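Local atomic coordinates of glycosyltransferase Gtf1 (Streptococcus pneumoniae, PDB entry 4PQG), a protein that belongs to the glycosyltransferases of the GT-B fold, with two Rossmann-like domains and an added antiparallel beta-sheet domain. Residues Ile264-Tyr269 with Lys300-Gln305; Trp345-Val350 with Asp385-Lys390. All coordinates share one frame; numbering follows the deposited sequence.

Contact 1: residues Ile264-Tyr269 with Lys300-Gln305; sequences ILWNNY and KYTQHQ
Ile264 packs over one face of the Tyr301 ring. Its CB sits over the ring centre, 3.6 Å from the centroid and only 5° off the ring normal, a CH-pi contact. From CB the side chain spreads in two directions. CG2 turns back toward the root of the ring and meets Tyr301 CG at 3.5 Å and Tyr301 CB at 3.6 Å. CG1 lies anti to the backbone N (chi1 -173°), and the extended chain carries CD1 over the same face to the CD2/CE2 side, 3.8 Å from Tyr301 CE2. The two side chains cross at about a right angle. The opposite face of the ring holds CG of Lys300, so the tyrosine is sandwiched between aliphatic groups. Its hydroxyl is hydrogen-bonded to the backbone O of Asn260, which fixes the far end of the ring.

Trp266 adds a second, lighter touch. Its CZ2 edge points at CG2 of Thr302, 4.0 Å away and near the indole plane. CG2 of Ile264 also lies over the rim of one indole face. Thr302 OG1 is used differently: it accepts from His304 N at 3.0 Å and is also hydrogen-bonded to Phe298 O. The contact packs the loop before helix 271-275 on the C-terminal end of helix 288-301, where Thr302 leaves helical geometry and its OG1 makes an ST turn.

Contact 2: residues Trp345-Val350 with Asp385-Lys390; sequences WLVKAV and DYIQLK
Val347 and Val350 of helix 343-353 close on Ile387 at the start of strand 387-391. This is helix-on-sheet packing in a Rossmann-like alpha/beta domain of the GT-B type, and strand 387-391 is an outermost strand of its parallel sheet. The valines stand one helical turn apart on the same side of the helix. Ile387 provides the bump: its CD1 pushes into the hollow between them. CD1 lies 4.0 Å from Val347 CG1 and equally 4.0 Å from Val350 CG1. It also reaches the backbone O of Val347, at 4.0 Å. The isoleucine chain is extended at its end (chi2 170°), which projects CD1 from the strand toward the helix.

The two valines use the same branch. In each, CG1 is anti to the backbone N and is the methyl that touches Ile387. Val350 and Ile387 run past each other in opposite directions, and Val350 CG1 also lies 4.2 Å from Ile387 CG1. Val347 meets the isoleucine at a slant.

Val347 also packs on Ile364 of strand 361-365 and Ile377 of helix 371-380, and Val350 packs on Phe362. Ile351 of the same helix touches both Ile387 and Tyr386, whose ring is stacked with His354.

Tyr386, just before the strand, adds a lighter touch. Toward Val350 it turns an edge: Tyr386 CE1 lies 4.2 Å from Val350 CG1, with the methyl near the ring plane.

Overall arrangement
The contacts sit in different Rossmann-like domains of the GT-B fold. Their centres are about 39 Å apart and their nearest atoms about 18 Å, and they share no helix or strand. Contact 1 is partly buried. It joins a loop to a helix end beside the seven-stranded parallel sheet, and much of its hold is an aliphatic group on an aromatic face, with polar turns close by. Contact 2 is buried and lies in the glycosyl transferases group 1 domain. It packs a helix on an edge strand of the six-stranded parallel sheet, mainly through aliphatic side chains, with one aromatic edge. Both lack direct polar bonds between their segments. Contact 1 closes along the chain before contact 2 opens.

Contact 1: residues Ile264-Tyr269 with Lys300-Gln305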
loop_
_atom_site.group_PDB
_atom_site.type_symbol
_atom_site.label_atom_id
_atom_site.label_comp_id
_atom_site.label_asym_id
_atom_site.label_seq_id
_atom_site.Cartn_x
_atom_site.Cartn_y
_atom_site.Cartn_z
ATOM N N ILE A 264 -19.700 2.377 21.029
ATOM C CA ILE A 264 -19.128 2.073 19.728
ATOM C C ILE A 264 -17.656 1.665 19.871
ATOM O O ILE A 264 -16.921 2.244 20.673
ATOM C CB ILE A 264 -19.275 3.245 18.738
ATOM C CG1 ILE A 264 -18.822 2.812 17.341
ATOM C CG2 ILE A 264 -18.536 4.485 19.229
ATOM C CD1 ILE A 264 -19.457 3.584 16.204
ATOM N N LEU A 265 -17.249 0.660 19.100
ATOM C CA LEU A 265 -15.846 0.316 18.991
ATOM C C LEU A 265 -15.383 0.705 17.593
ATOM O O LEU A 265 -15.841 0.129 16.614
ATOM C CB LEU A 265 -15.607 -1.182 19.267
ATOM C CG LEU A 265 -14.214 -1.773 18.936
ATOM C CD1 LEU A 265 -13.122 -1.214 19.854
ATOM C CD2 LEU A 265 -14.236 -3.294 19.023
ATOM N N TRP A 266 -14.499 1.704 17.522
ATOM C CA TRP A 266 -13.871 2.139 16.278
ATOM C C TRP A 266 -12.868 1.115 15.814
ATOM O O TRP A 266 -12.372 0.342 16.627
ATOM C CB TRP A 266 -13.120 3.451 16.513
ATOM C CG TRP A 266 -13.960 4.616 17.003
ATOM C CD1 TRP A 266 -13.768 5.376 18.158
ATOM C CD2 TRP A 266 -15.149 5.203 16.355
ATOM N NE1 TRP A 266 -14.729 6.350 18.268
ATOM C CE2 TRP A 266 -15.581 6.308 17.215
ATOM C CE3 TRP A 266 -15.874 4.928 15.194
ATOM C CZ2 TRP A 266 -16.687 7.090 16.909
ATOM C CZ3 TRP A 266 -16.982 5.745 14.886
ATOM C CH2 TRP A 266 -17.376 6.790 15.728
ATOM N N ASN A 267 -12.569 1.105 14.512
ATOM C CA ASN A 267 -11.379 0.456 13.948
ATOM C C ASN A 267 -10.153 1.055 14.650
ATOM O O ASN A 267 -10.063 2.294 14.795
ATOM C CB ASN A 267 -11.332 0.763 12.444
ATOM C CG ASN A 267 -10.172 0.091 11.696
ATOM O OD1 ASN A 267 -9.053 -0.019 12.185
ATOM N ND2 ASN A 267 -10.443 -0.300 10.451
ATOM N N ASN A 268 -9.215 0.200 15.079
ATOM C CA ASN A 268 -8.017 0.690 15.780
ATOM C C ASN A 268 -7.254 1.782 15.014
ATOM O O ASN A 268 -6.696 2.674 15.619
ATOM C CB ASN A 268 -7.038 -0.451 16.118
ATOM C CG ASN A 268 -7.612 -1.471 17.089
ATOM O OD1 ASN A 268 -8.608 -1.235 17.779
ATOM N ND2 ASN A 268 -6.960 -2.616 17.157
ATOM N N TYR A 269 -7.218 1.698 13.688
ATOM C CA TYR A 269 -6.504 2.706 12.899
ATOM C C TYR A 269 -7.170 4.087 12.896
ATOM O O TYR A 269 -6.635 5.011 12.293
ATOM C CB TYR A 269 -6.299 2.254 11.453
ATOM C CG TYR A 269 -5.522 0.962 11.291
ATOM C CD1 TYR A 269 -4.403 0.683 12.084
ATOM C CD2 TYR A 269 -5.894 0.036 10.324
ATOM C CE1 TYR A 269 -3.695 -0.504 11.925
ATOM C CE2 TYR A 269 -5.192 -1.145 10.149
ATOM C CZ TYR A 269 -4.098 -1.410 10.949
ATOM O OH TYR A 269 -3.419 -2.592 10.773
ATOM N N LYS A 300 -24.064 10.388 17.533
ATOM C CA LYS A 300 -24.627 9.461 18.516
ATOM C C LYS A 300 -23.671 9.147 19.678
ATOM O O LYS A 300 -24.099 9.001 20.831
ATOM C CB LYS A 300 -25.056 8.171 17.811
ATOM C CG LYS A 300 -26.020 7.301 18.596
ATOM C CD LYS A 300 -26.009 5.877 18.062
ATOM C CE LYS A 300 -27.376 5.230 18.143
ATOM N NZ LYS A 300 -27.868 5.175 19.544
ATOM N N TYR A 301 -22.378 9.040 19.384
ATOM C CA TYR A 301 -21.425 8.532 20.381
ATOM C C TYR A 301 -20.408 9.533 20.931
ATOM O O TYR A 301 -19.728 9.240 21.924
ATOM C CB TYR A 301 -20.682 7.310 19.829
ATOM C CG TYR A 301 -21.580 6.167 19.417
ATOM C CD1 TYR A 301 -22.109 5.287 20.366
ATOM C CD2 TYR A 301 -21.881 5.951 18.080
ATOM C CE1 TYR A 301 -22.924 4.232 19.986
ATOM C CE2 TYR A 301 -22.685 4.896 17.687
ATOM C CZ TYR A 301 -23.205 4.042 18.643
ATOM O OH TYR A 301 -24.015 3.009 18.254
ATOM N N THR A 302 -20.295 10.695 20.290
ATOM C CA THR A 302 -19.262 11.667 20.632
ATOM C C THR A 302 -19.829 13.085 20.790
ATOM O O THR A 302 -20.973 13.354 20.429
ATOM C CB THR A 302 -18.126 11.710 19.579
ATOM O OG1 THR A 302 -18.461 12.629 18.535
ATOM C CG2 THR A 302 -17.840 10.323 18.974
ATOM N N GLN A 303 -18.999 13.991 21.303
ATOM C CA GLN A 303 -19.360 15.392 21.426
ATOM C C GLN A 303 -18.826 16.220 20.253
ATOM O O GLN A 303 -18.793 17.440 20.337
ATOM C CB GLN A 303 -18.853 15.957 22.764
ATOM C CG GLN A 303 -19.500 15.349 24.006
ATOM C CD GLN A 303 -21.001 15.599 24.082
ATOM O OE1 GLN A 303 -21.470 16.741 23.985
ATOM N NE2 GLN A 303 -21.767 14.524 24.255
ATOM N N HIS A 304 -18.402 15.562 19.171
ATOM C CA HIS A 304 -17.892 16.260 17.986
ATOM C C HIS A 304 -18.858 16.181 16.837
ATOM O O HIS A 304 -19.580 15.201 16.693
ATOM C CB HIS A 304 -16.571 15.664 17.491
ATOM C CG HIS A 304 -15.544 15.437 18.565
ATOM N ND1 HIS A 304 -14.996 16.442 19.268
ATOM C CD2 HIS A 304 -14.948 14.263 19.023
ATOM C CE1 HIS A 304 -14.106 15.943 20.146
ATOM N NE2 HIS A 304 -14.073 14.609 19.993
ATOM N N GLN A 305 -18.851 17.198 15.983
ATOM C CA GLN A 305 -19.575 17.127 14.711
ATOM C C GLN A 305 -18.663 17.601 13.609
ATOM O O GLN A 305 -18.788 18.731 13.138
ATOM C CB GLN A 305 -20.880 17.940 14.718
ATOM C CG GLN A 305 -22.124 17.186 15.175
ATOM C CD GLN A 305 -22.100 15.671 14.937
ATOM O OE1 GLN A 305 -22.016 15.156 13.802
ATOM N NE2 GLN A 305 -22.201 14.945 16.028
#

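Contact 2: residues Trp345-Val350 with Asp385-Lys390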
loop_
_atom_site.group_PDB
_atom_site.type_symbol
_atom_site.label_atom_id
_atom_site.label_comp_id
_atom_site.label_asym_id
_atom_site.label_seq_id
_atom_site.Cartn_x
_atom_site.Cartn_y
_atom_site.Cartn_z
ATOM N N TRP A 345 -12.772 -19.202 -0.571
ATOM C CA TRP A 345 -14.164 -19.376 -0.971
ATOM C C TRP A 345 -14.340 -19.288 -2.458
ATOM O O TRP A 345 -15.090 -20.087 -3.036
ATOM C CB TRP A 345 -15.081 -18.386 -0.257
ATOM C CG TRP A 345 -15.094 -18.511 1.250
ATOM C CD1 TRP A 345 -14.621 -19.564 2.022
ATOM C CD2 TRP A 345 -15.653 -17.555 2.221
ATOM N NE1 TRP A 345 -14.820 -19.323 3.355
ATOM C CE2 TRP A 345 -15.430 -18.142 3.548
ATOM C CE3 TRP A 345 -16.265 -16.310 2.127
ATOM C CZ2 TRP A 345 -15.821 -17.501 4.714
ATOM C CZ3 TRP A 345 -16.647 -15.661 3.310
ATOM C CH2 TRP A 345 -16.435 -16.251 4.576
ATOM N N LEU A 346 -13.653 -18.341 -3.109
ATOM C CA LEU A 346 -13.728 -18.226 -4.566
ATOM C C LEU A 346 -13.142 -19.437 -5.282
ATOM O O LEU A 346 -13.712 -19.912 -6.282
ATOM C CB LEU A 346 -13.018 -16.959 -5.079
ATOM C CG LEU A 346 -13.606 -15.624 -4.618
ATOM C CD1 LEU A 346 -12.776 -14.487 -5.201
ATOM C CD2 LEU A 346 -15.066 -15.518 -5.049
ATOM N N VAL A 347 -11.998 -19.918 -4.799
ATOM C CA VAL A 347 -11.362 -21.075 -5.414
ATOM C C VAL A 347 -12.313 -22.286 -5.374
ATOM O O VAL A 347 -12.560 -22.916 -6.415
ATOM C CB VAL A 347 -9.978 -21.402 -4.783
ATOM C CG1 VAL A 347 -9.445 -22.737 -5.284
ATOM C CG2 VAL A 347 -8.968 -20.306 -5.105
ATOM N N LYS A 348 -12.864 -22.586 -4.196
ATOM C CA LYS A 348 -13.857 -23.676 -4.043
ATOM C C LYS A 348 -15.124 -23.511 -4.903
ATOM O O LYS A 348 -15.671 -24.493 -5.430
ATOM C CB LYS A 348 -14.220 -23.873 -2.572
ATOM C CG LYS A 348 -13.007 -24.209 -1.715
ATOM C CD LYS A 348 -13.395 -24.756 -0.354
ATOM C CE LYS A 348 -12.170 -25.273 0.383
ATOM N NZ LYS A 348 -12.593 -26.020 1.600
ATOM N N ALA A 349 -15.578 -22.268 -5.053
ATOM C CA ALA A 349 -16.704 -21.952 -5.920
ATOM C C ALA A 349 -16.370 -22.237 -7.382
ATOM O O ALA A 349 -17.194 -22.819 -8.113
ATOM C CB ALA A 349 -17.124 -20.501 -5.742
ATOM N N VAL A 350 -15.166 -21.847 -7.797
ATOM C CA VAL A 350 -14.713 -22.057 -9.171
ATOM C C VAL A 350 -14.542 -23.551 -9.474
ATOM O O VAL A 350 -14.968 -24.002 -10.532
ATOM C CB VAL A 350 -13.453 -21.224 -9.520
ATOM C CG1 VAL A 350 -12.914 -21.567 -10.906
ATOM C CG2 VAL A 350 -13.791 -19.742 -9.462
ATOM N N ASP A 385 -4.426 -26.675 -13.639
ATOM C CA ASP A 385 -4.496 -26.327 -15.051
ATOM C C ASP A 385 -5.463 -25.189 -15.339
ATOM O O ASP A 385 -5.370 -24.562 -16.392
ATOM C CB ASP A 385 -4.827 -27.558 -15.916
ATOM C CG ASP A 385 -3.648 -28.519 -16.040
ATOM O OD1 ASP A 385 -2.503 -28.133 -15.698
ATOM O OD2 ASP A 385 -3.866 -29.667 -16.483
ATOM N N TYR A 386 -6.368 -24.910 -14.402
ATOM C CA TYR A 386 -7.372 -23.863 -14.606
ATOM C C TYR A 386 -7.509 -22.805 -13.494
ATOM O O TYR A 386 -8.237 -21.815 -13.669
ATOM C CB TYR A 386 -8.728 -24.481 -14.969
ATOM C CG TYR A 386 -9.486 -25.187 -13.857
ATOM C CD1 TYR A 386 -10.505 -24.536 -13.170
ATOM C CD2 TYR A 386 -9.227 -26.523 -13.535
ATOM C CE1 TYR A 386 -11.222 -25.173 -12.164
ATOM C CE2 TYR A 386 -9.947 -27.176 -12.532
ATOM C CZ TYR A 386 -10.943 -26.492 -11.854
ATOM O OH TYR A 386 -11.673 -27.111 -10.863
ATOM N N ILE A 387 -6.838 -23.027 -12.362
ATOM C CA ILE A 387 -6.740 -22.023 -11.287
ATOM C C ILE A 387 -5.263 -21.773 -10.962
ATOM O O ILE A 387 -4.529 -22.714 -10.604
ATOM C CB ILE A 387 -7.517 -22.424 -10.005
ATOM C CG1 ILE A 387 -8.977 -22.755 -10.337
ATOM C CG2 ILE A 387 -7.490 -21.289 -8.975
ATOM C CD1 ILE A 387 -9.768 -23.396 -9.211
ATOM N N GLN A 388 -4.835 -20.513 -11.101
ATOM C CA GLN A 388 -3.422 -20.136 -10.925
ATOM C C GLN A 388 -3.197 -18.810 -10.176
ATOM O O GLN A 388 -3.971 -17.863 -10.311
ATOM C CB GLN A 388 -2.697 -20.095 -12.276
ATOM C CG GLN A 388 -2.424 -21.478 -12.853
ATOM C CD GLN A 388 -2.130 -21.463 -14.342
ATOM O OE1 GLN A 388 -1.844 -20.413 -14.928
ATOM N NE2 GLN A 388 -2.211 -22.646 -14.969
ATOM N N LEU A 389 -2.122 -18.786 -9.391
ATOM C CA LEU A 389 -1.658 -17.604 -8.680
ATOM C C LEU A 389 -0.644 -16.905 -9.562
ATOM O O LEU A 389 0.363 -17.488 -9.960
ATOM C CB LEU A 389 -0.999 -17.996 -7.353
ATOM C CG LEU A 389 -1.829 -18.250 -6.083
ATOM C CD1 LEU A 389 -2.990 -19.199 -6.324
ATOM C CD2 LEU A 389 -0.937 -18.787 -4.972
ATOM N N LYS A 390 -0.916 -15.649 -9.859
ATOM C CA LYS A 390 -0.099 -14.905 -10.807
ATOM C C LYS A 390 0.920 -13.996 -10.133
ATOM O O LYS A 390 1.781 -13.453 -10.805
ATOM C CB LYS A 390 -0.990 -14.075 -11.730
ATOM C CG LYS A 390 -2.054 -14.887 -12.461
ATOM C CD LYS A 390 -1.439 -15.929 -13.390
ATOM C CE LYS A 390 -1.119 -15.301 -14.734
ATOM N NZ LYS A 390 -0.199 -16.174 -15.524
#